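PDB 3C6C: 3-keto-5-aminohexanoate cleavage enzyme from Ralstonia eutropha, which probably cleaves beta-keto acids such as 3-keto-5-aminohexanoate with the help of a divalent metal ion bound in a TIM beta/alpha-barrel. Local coordinates for residues I45-I50 with F84-D89; A58-S63 with Q284-A289; N152-K157 with V217-P222; G180-L185 with V208-M213. One frame throughout, in Å; residues are numbered along the deposited sequence.

Interaction 1: residues I45-I50 with F84-D89; sequences ITPAQI and FKEVVD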
loop_
_atom_site.group_PDB
_atom_site.type_symbol
_atom_site.label_atom_id
_atom_site.label_comp_id
_atom_site.label_asym_id
_atom_site.label_seq_id
_atom_site.Cartn_x
_atom_site.Cartn_y
_atom_site.Cartn_z
ATOM N N ILE A 45 -12.087 7.682 39.227
ATOM C CA ILE A 45 -11.306 8.834 39.699
ATOM C C ILE A 45 -10.350 8.496 40.837
ATOM O O ILE A 45 -9.169 8.826 40.788
ATOM C CB ILE A 45 -12.216 9.987 40.163
ATOM C CG1 ILE A 45 -13.126 10.485 39.011
ATOM C CG2 ILE A 45 -11.377 11.162 40.745
ATOM C CD1 ILE A 45 -12.429 10.880 37.779
ATOM N N THR A 46 -10.908 7.903 41.881
ATOM C CA THR A 46 -10.111 7.499 43.080
ATOM C C THR A 46 -9.315 6.231 42.794
ATOM O O THR A 46 -9.664 5.483 41.864
ATOM C CB THR A 46 -10.996 7.210 44.300
ATOM O OG1 THR A 46 -11.810 6.046 44.054
ATOM C CG2 THR A 46 -11.875 8.432 44.659
ATOM N N PRO A 47 -8.246 5.967 43.570
ATOM C CA PRO A 47 -7.541 4.724 43.326
ATOM C C PRO A 47 -8.422 3.462 43.443
ATOM O O PRO A 47 -8.216 2.481 42.727
ATOM C CB PRO A 47 -6.429 4.762 44.392
ATOM C CG PRO A 47 -6.115 6.232 44.490
ATOM C CD PRO A 47 -7.470 6.877 44.439
ATOM N N ALA A 48 -9.416 3.508 44.327
ATOM C CA ALA A 48 -10.302 2.378 44.539
ATOM C C ALA A 48 -11.148 2.174 43.274
ATOM O O ALA A 48 -11.355 1.046 42.833
ATOM C CB ALA A 48 -11.214 2.581 45.782
ATOM N N GLN A 49 -11.624 3.270 42.703
ATOM C CA GLN A 49 -12.469 3.206 41.489
ATOM C C GLN A 49 -11.647 2.704 40.304
ATOM O O GLN A 49 -12.115 1.932 39.439
ATOM C CB GLN A 49 -13.085 4.564 41.161
ATOM C CG GLN A 49 -14.192 4.963 42.125
ATOM C CD GLN A 49 -14.505 6.426 42.098
ATOM O OE1 GLN A 49 -13.760 7.225 41.539
ATOM N NE2 GLN A 49 -15.604 6.805 42.751
ATOM N N ILE A 50 -10.405 3.141 40.280
ATOM C CA ILE A 50 -9.487 2.787 39.171
ATOM C C ILE A 50 -9.119 1.305 39.248
ATOM O O ILE A 50 -9.144 0.607 38.259
ATOM C CB ILE A 50 -8.231 3.702 39.163
ATOM C CG1 ILE A 50 -8.646 5.132 38.811
ATOM C CG2 ILE A 50 -7.175 3.201 38.195
ATOM C CD1 ILE A 50 -7.600 6.199 39.007
ATOM N N PHE A 84 -0.513 5.676 42.743
ATOM C CA PHE A 84 -0.172 4.519 41.887
ATOM C C PHE A 84 -0.062 3.258 42.766
ATOM O O PHE A 84 -0.577 2.201 42.431
ATOM C CB PHE A 84 1.138 4.703 41.106
ATOM C CG PHE A 84 1.002 5.479 39.812
ATOM C CD1 PHE A 84 0.398 4.916 38.689
ATOM C CD2 PHE A 84 1.494 6.761 39.720
ATOM C CE1 PHE A 84 0.296 5.619 37.498
ATOM C CE2 PHE A 84 1.410 7.474 38.516
ATOM C CZ PHE A 84 0.792 6.888 37.411
ATOM N N LYS A 85 0.630 3.409 43.893
ATOM C CA LYS A 85 0.860 2.277 44.813
ATOM C C LYS A 85 -0.455 1.727 45.356
ATOM O O LYS A 85 -0.653 0.519 45.475
ATOM C CB LYS A 85 1.834 2.660 45.941
ATOM C CG LYS A 85 2.113 1.534 46.943
ATOM C CD LYS A 85 2.900 0.407 46.319
ATOM C CE LYS A 85 3.720 -0.373 47.364
ATOM N NZ LYS A 85 2.916 -0.979 48.455
ATOM N N GLU A 86 -1.379 2.619 45.658
ATOM C CA GLU A 86 -2.687 2.207 46.185
ATOM C C GLU A 86 -3.440 1.410 45.115
ATOM O O GLU A 86 -4.047 0.375 45.396
ATOM C CB GLU A 86 -3.541 3.400 46.647
ATOM C CG GLU A 86 -4.871 2.939 47.247
ATOM C CD GLU A 86 -5.779 4.043 47.702
ATOM O OE1 GLU A 86 -5.298 5.184 47.884
ATOM O OE2 GLU A 86 -6.994 3.755 47.847
ATOM N N VAL A 87 -3.361 1.882 43.873
ATOM C CA VAL A 87 -4.079 1.189 42.787
ATOM C C VAL A 87 -3.531 -0.231 42.639
ATOM O O VAL A 87 -4.282 -1.198 42.607
ATOM C CB VAL A 87 -4.026 1.911 41.411
ATOM C CG1 VAL A 87 -4.558 0.964 40.284
ATOM C CG2 VAL A 87 -4.848 3.238 41.456
ATOM N N VAL A 88 -2.218 -0.349 42.589
ATOM C CA VAL A 88 -1.562 -1.639 42.326
ATOM C C VAL A 88 -1.794 -2.599 43.494
ATOM O O VAL A 88 -2.034 -3.797 43.311
ATOM C CB VAL A 88 -0.054 -1.458 42.025
ATOM C CG1 VAL A 88 0.696 -2.768 42.138
ATOM C CG2 VAL A 88 0.129 -0.831 40.624
ATOM N N ASP A 89 -1.763 -2.030 44.702
ATOM C CA ASP A 89 -2.008 -2.816 45.921
ATOM C C ASP A 89 -3.435 -3.374 45.916
ATOM O O ASP A 89 -3.663 -4.531 46.260
ATOM C CB ASP A 89 -1.739 -2.018 47.200
ATOM C CG ASP A 89 -0.247 -1.780 47.452
ATOM O OD1 ASP A 89 0.597 -2.397 46.753
ATOM O OD2 ASP A 89 0.073 -0.963 48.361
HETATM O O HOH W 1 -9.272 5.139 46.942
#
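Pro47, in the first turn of helix 47-60, meets Val87 and Glu86 of helix 81-92, and the two partners give the contact an apolar, buried side and a polar, partly exposed one. On the buried side, Val87 CG2 lies 3.6 Å from Pro47 CA and 3.7 Å from Pro47 CB. A turn further on, Ile50 crosses Val87 at about a right angle, with Ile50 CG2 4.0 Å from Val87 CG2. Val87 also rests on Ile67 and Val69 of strand 64-70, so this side faces the sheet.

The other side is polar and hydrated, though Glu86 still lies close on the proline. Glu86 runs fully extended, CG anti to the backbone N (chi1 -178°), and lays its carboxylate across the ring, with Glu86 CD 3.4 Å from Pro47 CB. Glu86 OE2 forms a salt bridge with Arg90 and accepts a bond of 2.8 Å from a water, which in turn receives Ala48 N at 3.1 Å. A first-turn amide is thereby linked to a carboxylate, a placing that the helix dipole would probably favour. Thr46 OG1 takes Gln49 N at 3.1 Å, while Gln49 OE1 receives Ile45 N and Thr46 N from opposite faces of its amide plane. The pair Thr46 and Gln49 is a capping box, here starting one of two consecutive helices that pack side by side on the outside of a TIM barrel.

Interaction 2: residues A58-S63 with Q284-A289; sequences AKAGAS and QLVERA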
loop_
_atom_site.group_PDB
_atom_site.type_symbol
_atom_site.label_atom_id
_atom_site.label_comp_id
_atom_site.label_asym_id
_atom_site.label_seq_id
_atom_site.Cartn_x
_atom_site.Cartn_y
_atom_site.Cartn_z
ATOM N N ALA A 58 -10.753 -7.073 33.686
ATOM C CA ALA A 58 -10.211 -8.438 33.759
ATOM C C ALA A 58 -11.330 -9.467 33.646
ATOM O O ALA A 58 -11.255 -10.451 32.911
ATOM C CB ALA A 58 -9.413 -8.648 35.082
ATOM N N LYS A 59 -12.389 -9.223 34.405
ATOM C CA LYS A 59 -13.488 -10.167 34.474
ATOM C C LYS A 59 -14.201 -10.282 33.124
ATOM O O LYS A 59 -14.800 -11.302 32.798
ATOM C CB LYS A 59 -14.474 -9.800 35.586
ATOM C CG LYS A 59 -13.968 -10.157 36.954
ATOM C CD LYS A 59 -14.917 -9.648 38.024
ATOM C CE LYS A 59 -14.459 -9.986 39.442
ATOM N NZ LYS A 59 -15.364 -9.323 40.449
ATOM N N ALA A 60 -14.130 -9.212 32.345
ATOM C CA ALA A 60 -14.727 -9.196 30.997
ATOM C C ALA A 60 -13.807 -9.849 29.939
ATOM O O ALA A 60 -14.226 -10.076 28.803
ATOM C CB ALA A 60 -15.106 -7.784 30.579
ATOM N N GLY A 61 -12.568 -10.131 30.342
ATOM C CA GLY A 61 -11.581 -10.837 29.530
ATOM C C GLY A 61 -10.296 -10.102 29.148
ATOM O O GLY A 61 -9.484 -10.605 28.379
ATOM N N ALA A 62 -10.085 -8.918 29.690
ATOM C CA ALA A 62 -8.872 -8.137 29.378
ATOM C C ALA A 62 -7.604 -8.849 29.859
ATOM O O ALA A 62 -7.572 -9.454 30.929
ATOM C CB ALA A 62 -8.951 -6.713 29.929
ATOM N N SER A 63 -6.572 -8.733 29.036
ATOM C CA SER A 63 -5.265 -9.355 29.291
ATOM C C SER A 63 -4.395 -8.474 30.195
ATOM O O SER A 63 -3.623 -8.964 31.017
ATOM C CB SER A 63 -4.489 -9.591 27.985
ATOM O OG SER A 63 -5.329 -10.006 26.908
ATOM N N GLN A 284 -17.858 -2.965 29.518
ATOM C CA GLN A 284 -18.692 -3.048 28.316
ATOM C C GLN A 284 -17.827 -2.938 27.054
ATOM O O GLN A 284 -18.043 -3.601 26.055
ATOM C CB GLN A 284 -19.765 -1.955 28.345
ATOM C CG GLN A 284 -20.832 -2.273 29.325
ATOM C CD GLN A 284 -21.730 -1.103 29.653
ATOM O OE1 GLN A 284 -21.478 0.029 29.264
ATOM N NE2 GLN A 284 -22.782 -1.385 30.417
ATOM N N LEU A 285 -16.834 -2.085 27.123
ATOM C CA LEU A 285 -15.921 -1.857 25.985
ATOM C C LEU A 285 -15.096 -3.109 25.716
ATOM O O LEU A 285 -14.922 -3.521 24.578
ATOM C CB LEU A 285 -15.029 -0.634 26.212
ATOM C CG LEU A 285 -15.723 0.732 26.267
ATOM C CD1 LEU A 285 -14.691 1.837 26.598
ATOM C CD2 LEU A 285 -16.532 1.041 24.956
ATOM N N VAL A 286 -14.614 -3.727 26.797
ATOM C CA VAL A 286 -13.871 -4.979 26.705
ATOM C C VAL A 286 -14.762 -6.065 26.114
ATOM O O VAL A 286 -14.350 -6.842 25.260
ATOM C CB VAL A 286 -13.289 -5.430 28.082
ATOM C CG1 VAL A 286 -12.703 -6.841 27.968
ATOM C CG2 VAL A 286 -12.176 -4.448 28.596
ATOM N N GLU A 287 -16.004 -6.125 26.577
ATOM C CA GLU A 287 -16.936 -7.174 26.134
ATOM C C GLU A 287 -17.201 -7.055 24.648
ATOM O O GLU A 287 -17.198 -8.042 23.896
ATOM C CB GLU A 287 -18.248 -7.084 26.905
ATOM C CG GLU A 287 -19.303 -8.036 26.423
ATOM C CD GLU A 287 -20.622 -7.864 27.195
ATOM O OE1 GLU A 287 -20.846 -6.764 27.779
ATOM O OE2 GLU A 287 -21.420 -8.831 27.209
ATOM N N ARG A 288 -17.341 -5.823 24.196
ATOM C CA ARG A 288 -17.642 -5.552 22.774
ATOM C C ARG A 288 -16.482 -5.989 21.885
ATOM O O ARG A 288 -16.671 -6.643 20.867
ATOM C CB ARG A 288 -17.991 -4.072 22.540
ATOM C CG ARG A 288 -18.087 -3.645 21.067
ATOM C CD ARG A 288 -18.974 -2.395 20.901
ATOM N NE ARG A 288 -20.281 -2.715 21.461
ATOM C CZ ARG A 288 -21.331 -1.906 21.503
ATOM N NH1 ARG A 288 -21.256 -0.667 21.049
ATOM N NH2 ARG A 288 -22.461 -2.350 22.031
ATOM N N ALA A 289 -15.279 -5.634 22.311
ATOM C CA ALA A 289 -14.046 -5.940 21.556
ATOM C C ALA A 289 -13.831 -7.462 21.492
ATOM O O ALA A 289 -13.510 -8.055 20.457
ATOM C CB ALA A 289 -12.824 -5.207 22.205
#
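Ala60 and Glu287 mark the closest approach of the two backbones, their CA atoms 5.7 Å apart. Segment 284-289 is helical throughout, whereas 58-63 carries the last turn of helix 47-60 and then leaves it at Gly61, whose positive phi (118°) belongs to a Schellman motif. One bond back into that turn runs from Gly61 N to Ala58 O at 2.9 Å. The chain then swings past the flank of the second helix, so that three successive residues, Ala60, Gly61 and Ala62, line up along a single side chain.

That side chain is Val286, which fits against the turn with both methyls at work. With CG1 anti to the backbone N (chi1 172°), Val286 CG1 touches Ala60 CB at 3.7 Å and comes equally near Ala60 O. The same methyl lies 3.8 Å from Ala62 N, so it sits against peptide atoms as much as against a side chain. Val286 CG2 takes the other branch and meets Ala62 CB more loosely, at 4.2 Å. Glu287 adds little beyond its backbone: its extended chain leads away from the turn, on the exposed side. No hydrogen bond joins the segments; instead Ala60 O accepts from Arg290, one turn beyond Val286.

Beneath the contact, Val286 also touches Cys28 and Val266, and Ala62 touches Leu26, residues of the adjacent parallel strands 23-29 and 264-266. The contact therefore brings helix 47-60 and helix 282-295 together over two neighbouring barrel strands, just where the chain turns inward to begin strand 64-70.

Interaction 3: residues N152-K157 with V217-P222; sequences NQVEGK and VLWGAP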
loop_
_atom_site.group_PDB
_atom_site.type_symbol
_atom_site.label_atom_id
_atom_site.label_comp_id
_atom_site.label_asym_id
_atom_site.label_seq_id
_atom_site.Cartn_x
_atom_site.Cartn_y
_atom_site.Cartn_z
ATOM N N ASN A 152 4.532 18.259 18.473
ATOM C CA ASN A 152 3.367 19.124 18.662
ATOM C C ASN A 152 2.145 18.255 18.922
ATOM O O ASN A 152 1.773 17.405 18.096
ATOM C CB ASN A 152 3.103 19.991 17.429
ATOM C CG ASN A 152 4.188 21.031 17.200
ATOM O OD1 ASN A 152 4.795 21.496 18.153
ATOM N ND2 ASN A 152 4.425 21.402 15.936
ATOM N N GLN A 153 1.528 18.484 20.067
ATOM C CA GLN A 153 0.340 17.738 20.453
ATOM C C GLN A 153 -0.842 18.602 20.836
ATOM O O GLN A 153 -0.721 19.788 21.139
ATOM C CB GLN A 153 0.646 16.755 21.567
ATOM C CG GLN A 153 1.769 15.806 21.208
ATOM C CD GLN A 153 1.397 14.360 21.442
ATOM O OE1 GLN A 153 0.282 14.059 21.888
ATOM N NE2 GLN A 153 2.328 13.455 21.148
ATOM N N VAL A 154 -1.989 17.941 20.808
ATOM C CA VAL A 154 -3.285 18.583 21.117
ATOM C C VAL A 154 -4.106 17.669 22.009
ATOM O O VAL A 154 -4.238 16.479 21.734
ATOM C CB VAL A 154 -4.151 18.863 19.857
ATOM C CG1 VAL A 154 -5.434 19.646 20.245
ATOM C CG2 VAL A 154 -3.381 19.617 18.761
ATOM N N GLU A 155 -4.618 18.245 23.088
ATOM C CA GLU A 155 -5.612 17.575 23.936
ATOM C C GLU A 155 -6.787 18.519 24.106
ATOM O O GLU A 155 -6.702 19.528 24.809
ATOM C CB GLU A 155 -5.034 17.192 25.296
ATOM C CG GLU A 155 -6.068 16.448 26.182
ATOM C CD GLU A 155 -5.527 16.063 27.540
ATOM O OE1 GLU A 155 -5.366 16.970 28.396
ATOM O OE2 GLU A 155 -5.293 14.845 27.747
ATOM N N GLY A 156 -7.858 18.198 23.403
ATOM C CA GLY A 156 -9.011 19.074 23.323
ATOM C C GLY A 156 -8.653 20.344 22.593
ATOM O O GLY A 156 -8.342 20.330 21.408
ATOM N N LYS A 157 -8.695 21.443 23.328
ATOM C CA LYS A 157 -8.420 22.753 22.768
ATOM C C LYS A 157 -7.003 23.149 23.149
ATOM O O LYS A 157 -6.490 24.176 22.705
ATOM C CB LYS A 157 -9.430 23.792 23.280
ATOM N N VAL A 217 -4.325 10.974 17.124
ATOM C CA VAL A 217 -3.970 12.093 18.000
ATOM C C VAL A 217 -3.332 13.175 17.129
ATOM O O VAL A 217 -2.575 12.884 16.195
ATOM C CB VAL A 217 -3.062 11.655 19.139
ATOM C CG1 VAL A 217 -2.503 12.878 19.905
ATOM C CG2 VAL A 217 -3.833 10.720 20.057
ATOM N N LEU A 218 -3.693 14.427 17.385
ATOM C CA LEU A 218 -3.085 15.547 16.649
ATOM C C LEU A 218 -1.777 15.936 17.379
ATOM O O LEU A 218 -1.783 16.062 18.611
ATOM C CB LEU A 218 -4.047 16.734 16.570
ATOM C CG LEU A 218 -5.418 16.430 15.930
ATOM C CD1 LEU A 218 -6.253 17.701 15.921
ATOM C CD2 LEU A 218 -5.301 15.898 14.505
ATOM N N TRP A 219 -0.643 16.129 16.698
ATOM C CA TRP A 219 -0.474 16.105 15.245
ATOM C C TRP A 219 0.392 14.909 14.867
ATOM O O TRP A 219 1.513 15.054 14.361
ATOM C CB TRP A 219 0.160 17.428 14.769
ATOM C CG TRP A 219 -0.762 18.592 15.053
ATOM C CD1 TRP A 219 -0.693 19.479 16.095
ATOM C CD2 TRP A 219 -1.948 18.904 14.339
ATOM N NE1 TRP A 219 -1.764 20.347 16.050
ATOM C CE2 TRP A 219 -2.550 20.017 14.980
ATOM C CE3 TRP A 219 -2.567 18.357 13.209
ATOM C CZ2 TRP A 219 -3.724 20.584 14.521
ATOM C CZ3 TRP A 219 -3.739 18.931 12.758
ATOM C CH2 TRP A 219 -4.302 20.028 13.418
ATOM N N GLY A 220 -0.148 13.741 15.181
ATOM C CA GLY A 220 0.391 12.431 14.800
ATOM C C GLY A 220 -0.292 11.693 13.663
ATOM O O GLY A 220 -1.119 12.244 12.928
ATOM N N ALA A 221 0.057 10.419 13.535
ATOM C CA ALA A 221 -0.434 9.598 12.427
ATOM C C ALA A 221 -1.942 9.377 12.592
ATOM O O ALA A 221 -2.407 9.119 13.697
ATOM C CB ALA A 221 0.317 8.244 12.361
ATOM N N PRO A 222 -2.687 9.457 11.482
ATOM C CA PRO A 222 -4.149 9.300 11.548
ATOM C C PRO A 222 -4.606 7.851 11.669
ATOM O O PRO A 222 -3.890 6.884 11.366
ATOM C CB PRO A 222 -4.620 9.892 10.222
ATOM C CG PRO A 222 -3.489 9.609 9.274
ATOM C CD PRO A 222 -2.239 9.794 10.110
HETATM O O HOH W 2 -5.369 15.048 19.764
#
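Leu218 O is approached by two donors of strand 151-155. Val154 N reaches it at 2.9 Å in a weak, bent bond (128° at the hydrogen), and Gln153 CA adds a C-H...O contact at 3.3 Å. The N-H of the same peptide answers in the reverse direction: Trp219 N donates to Asn152 O at 3.1 Å, a straighter bond of 159°. That peptide is cis, turning its C=O and N-H to the same side, which lets Leu218 O and Trp219 N address the strand together. Further along, a water replaces a direct bond, donating to Val154 O at 2.7 Å and accepting from Leu218 N at 3.0 Å.

The same cis bond folds Leu218 back over the indole, its CB 3.7 Å above the plane of the Trp219 ring and over the centre. Val154 lies alongside Leu218, pointing the same way; with CG1 anti to the backbone N (chi1 -175°), CG2 is the branch that meets Leu218 CB and the indole. Val154 CG2 comes obliquely to the ring, 3.2 Å from Trp219 NE1, an unusually short approach. Trp219 NE1 donates to Glu159 on the neighbouring strand. On the other side of the strand, Gln153 OE1 rests against Val217 CG1 at 3.6 Å.

Close by, Asn152 bonds Thr150 and Asn164 of the third subunit, and Phe195 of that subunit meets Trp219 edge-to-face. Within the chain, strand 151-155 is an edge strand of a four-stranded antiparallel sheet, next to strand 158-162, and it is bound here to the loop between barrel strand 210-214 and helix 225-232.

Interaction 4: residues G180-L185 with V208-M213; sequences GIKPEL and VPLFQM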
loop_
_atom_site.group_PDB
_atom_site.type_symbol
_atom_site.label_atom_id
_atom_site.label_comp_id
_atom_site.label_asym_id
_atom_site.label_seq_id
_atom_site.Cartn_x
_atom_site.Cartn_y
_atom_site.Cartn_z
ATOM N N GLY A 180 13.443 -4.339 35.649
ATOM C CA GLY A 180 12.779 -5.546 35.111
ATOM C C GLY A 180 11.386 -5.311 34.554
ATOM O O GLY A 180 10.555 -6.212 34.497
ATOM N N ILE A 181 11.165 -4.084 34.119
ATOM C CA ILE A 181 9.886 -3.648 33.557
ATOM C C ILE A 181 10.014 -3.552 32.035
ATOM O O ILE A 181 10.972 -2.971 31.510
ATOM C CB ILE A 181 9.465 -2.271 34.155
ATOM C CG1 ILE A 181 9.366 -2.326 35.691
ATOM C CG2 ILE A 181 8.191 -1.751 33.525
ATOM C CD1 ILE A 181 9.208 -0.944 36.341
ATOM N N LYS A 182 9.024 -4.107 31.337
ATOM C CA LYS A 182 9.019 -4.088 29.867
ATOM C C LYS A 182 8.377 -2.801 29.371
ATOM O O LYS A 182 7.234 -2.489 29.749
ATOM C CB LYS A 182 8.318 -5.329 29.285
ATOM C CG LYS A 182 8.407 -5.422 27.772
ATOM C CD LYS A 182 7.851 -6.749 27.213
ATOM C CE LYS A 182 8.730 -7.900 27.465
ATOM N NZ LYS A 182 10.085 -7.742 26.851
ATOM N N PRO A 183 9.108 -2.011 28.558
ATOM C CA PRO A 183 8.415 -0.860 27.994
ATOM C C PRO A 183 7.486 -1.208 26.848
ATOM O O PRO A 183 7.785 -2.070 26.005
ATOM C CB PRO A 183 9.560 0.011 27.463
ATOM C CG PRO A 183 10.627 -0.992 27.057
ATOM C CD PRO A 183 10.508 -2.108 28.076
ATOM N N GLU A 184 6.340 -0.537 26.869
ATOM C CA GLU A 184 5.457 -0.405 25.711
ATOM C C GLU A 184 5.796 0.893 25.002
ATOM O O GLU A 184 5.540 2.001 25.486
ATOM C CB GLU A 184 3.986 -0.448 26.120
ATOM C CG GLU A 184 3.042 -0.546 24.933
ATOM C CD GLU A 184 1.602 -0.609 25.380
ATOM O OE1 GLU A 184 1.128 0.387 25.994
ATOM O OE2 GLU A 184 0.957 -1.644 25.093
ATOM N N LEU A 185 6.413 0.725 23.842
ATOM C CA LEU A 185 6.939 1.840 23.063
ATOM C C LEU A 185 5.811 2.432 22.249
ATOM O O LEU A 185 5.362 1.858 21.238
ATOM C CB LEU A 185 8.078 1.384 22.128
ATOM C CG LEU A 185 9.233 0.623 22.779
ATOM C CD1 LEU A 185 10.179 0.095 21.705
ATOM C CD2 LEU A 185 9.958 1.501 23.815
ATOM N N VAL A 208 11.291 -9.737 24.035
ATOM C CA VAL A 208 10.286 -9.384 23.017
ATOM C C VAL A 208 9.993 -7.871 23.086
ATOM O O VAL A 208 9.462 -7.393 24.079
ATOM C CB VAL A 208 8.944 -10.191 23.183
ATOM C CG1 VAL A 208 7.882 -9.738 22.136
ATOM C CG2 VAL A 208 9.172 -11.669 23.059
ATOM N N PRO A 209 10.311 -7.120 22.021
ATOM C CA PRO A 209 9.948 -5.707 22.013
ATOM C C PRO A 209 8.455 -5.504 21.818
ATOM O O PRO A 209 7.814 -6.243 21.086
ATOM C CB PRO A 209 10.680 -5.156 20.787
ATOM C CG PRO A 209 11.578 -6.237 20.337
ATOM C CD PRO A 209 10.968 -7.513 20.771
ATOM N N LEU A 210 7.958 -4.474 22.486
ATOM C CA LEU A 210 6.533 -4.072 22.428
ATOM C C LEU A 210 6.371 -2.687 21.855
ATOM O O LEU A 210 6.845 -1.701 22.420
ATOM C CB LEU A 210 5.914 -4.039 23.836
ATOM C CG LEU A 210 6.033 -5.239 24.741
ATOM C CD1 LEU A 210 5.231 -4.969 26.025
ATOM C CD2 LEU A 210 5.567 -6.529 24.026
ATOM N N PHE A 211 5.653 -2.627 20.742
ATOM C CA PHE A 211 5.342 -1.371 20.064
ATOM C C PHE A 211 3.810 -1.175 20.045
ATOM O O PHE A 211 3.038 -2.113 19.828
ATOM C CB PHE A 211 5.799 -1.350 18.611
ATOM C CG PHE A 211 7.293 -1.248 18.408
ATOM C CD1 PHE A 211 8.090 -2.360 18.544
ATOM C CD2 PHE A 211 7.875 -0.059 17.990
ATOM C CE1 PHE A 211 9.440 -2.279 18.318
ATOM C CE2 PHE A 211 9.247 0.032 17.766
ATOM C CZ PHE A 211 10.017 -1.085 17.928
ATOM N N GLN A 212 3.402 0.054 20.255
ATOM C CA GLN A 212 1.999 0.431 20.041
ATOM C C GLN A 212 1.843 1.726 19.292
ATOM O O GLN A 212 2.371 2.766 19.671
ATOM C CB GLN A 212 1.236 0.521 21.352
ATOM C CG GLN A 212 -0.198 0.996 21.207
ATOM C CD GLN A 212 -1.048 0.653 22.420
ATOM O OE1 GLN A 212 -1.927 -0.209 22.342
ATOM N NE2 GLN A 212 -0.779 1.318 23.551
HETATM N N MSE A 213 1.045 1.651 18.241
HETATM C CA MSE A 213 0.679 2.840 17.462
HETATM C C MSE A 213 -0.509 3.556 18.087
HETATM O O MSE A 213 -1.596 2.983 18.232
HETATM C CB MSE A 213 0.253 2.480 16.031
HETATM C CG MSE A 213 1.141 1.552 15.301
HETATM SE SE MSE A 213 0.280 1.170 13.602
HETATM C CE MSE A 213 1.277 -0.244 13.268
HETATM O O HOH W 3 10.337 -10.542 26.662
HETATM O O HOH W 4 9.610 -3.402 24.730
HETATM O O HOH W 5 -1.623 0.374 26.317
HETATM O O HOH W 6 -1.853 -1.817 24.356
#
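Lys182 reaches Val208 and Leu210 by running out straight and then folding: CG is anti to the backbone N (chi1 -174°), chi2 is likewise extended, and bends at chi3 (-73°) and chi4 turn the ammonium toward segment 208-213. The straight run through chi1 and chi2 lays Lys182 CD against Leu210, a tight 3.4 Å from Leu210 CD1, and the bends then carry Lys182 NZ to Val208 O at 2.9 Å. A water shared by Lys182 NZ and Val208 N completes this end.

Leu185 supplies the parallel backbone pairing. Its N donates to Leu210 O at 2.8 Å, and its O receives Gln212 N at 2.8 Å in an almost straight bond (173°). The side chain of Leu185 then places CD1 over one face of Phe211, 4.1 Å from the ring centroid and offset toward the rim, a CH-pi contact.

Glu184 and Gln212 lie on the other face of the sheet and communicate chiefly through solvent. Glu184 OE1 comes within 3.2 Å of Gln212 NE2 at an angle too poor for a hydrogen bond; one water bridges these atoms, and a second donates to both Glu184 OE2 and Gln212 OE1. Gln212 NE2 bonds Glu186 directly. Nickel, held by His66, His68 and Glu269, is about 7 Å from the side chain of Glu184. Strand 182-187, helix 190-201 and strand 210-214 make a beta-alpha-beta crossover, the repeating unit of the TIM barrel, with polar groups turned toward its metal site.

Overall arrangement
The four contacts sample different layers of one barrel. Interaction 4 lies deepest, joining two adjacent strands through backbone bonds and lining the metal side with water-bridged polar groups. Interactions 1 and 2 belong to the helical layer and share helix 47-60: its start packs against helix 81-92 in a buried contact, its end against helix 282-295 in an only partly buried one, and in both a valine supplies the apolar fit without any direct hydrogen bond across. Interaction 3 is a surface contact beside another subunit, yet it again relies on the backbone, now through a cis peptide. Interactions 3 and 4 adjoin in sequence, although their centres are about 22 Å apart.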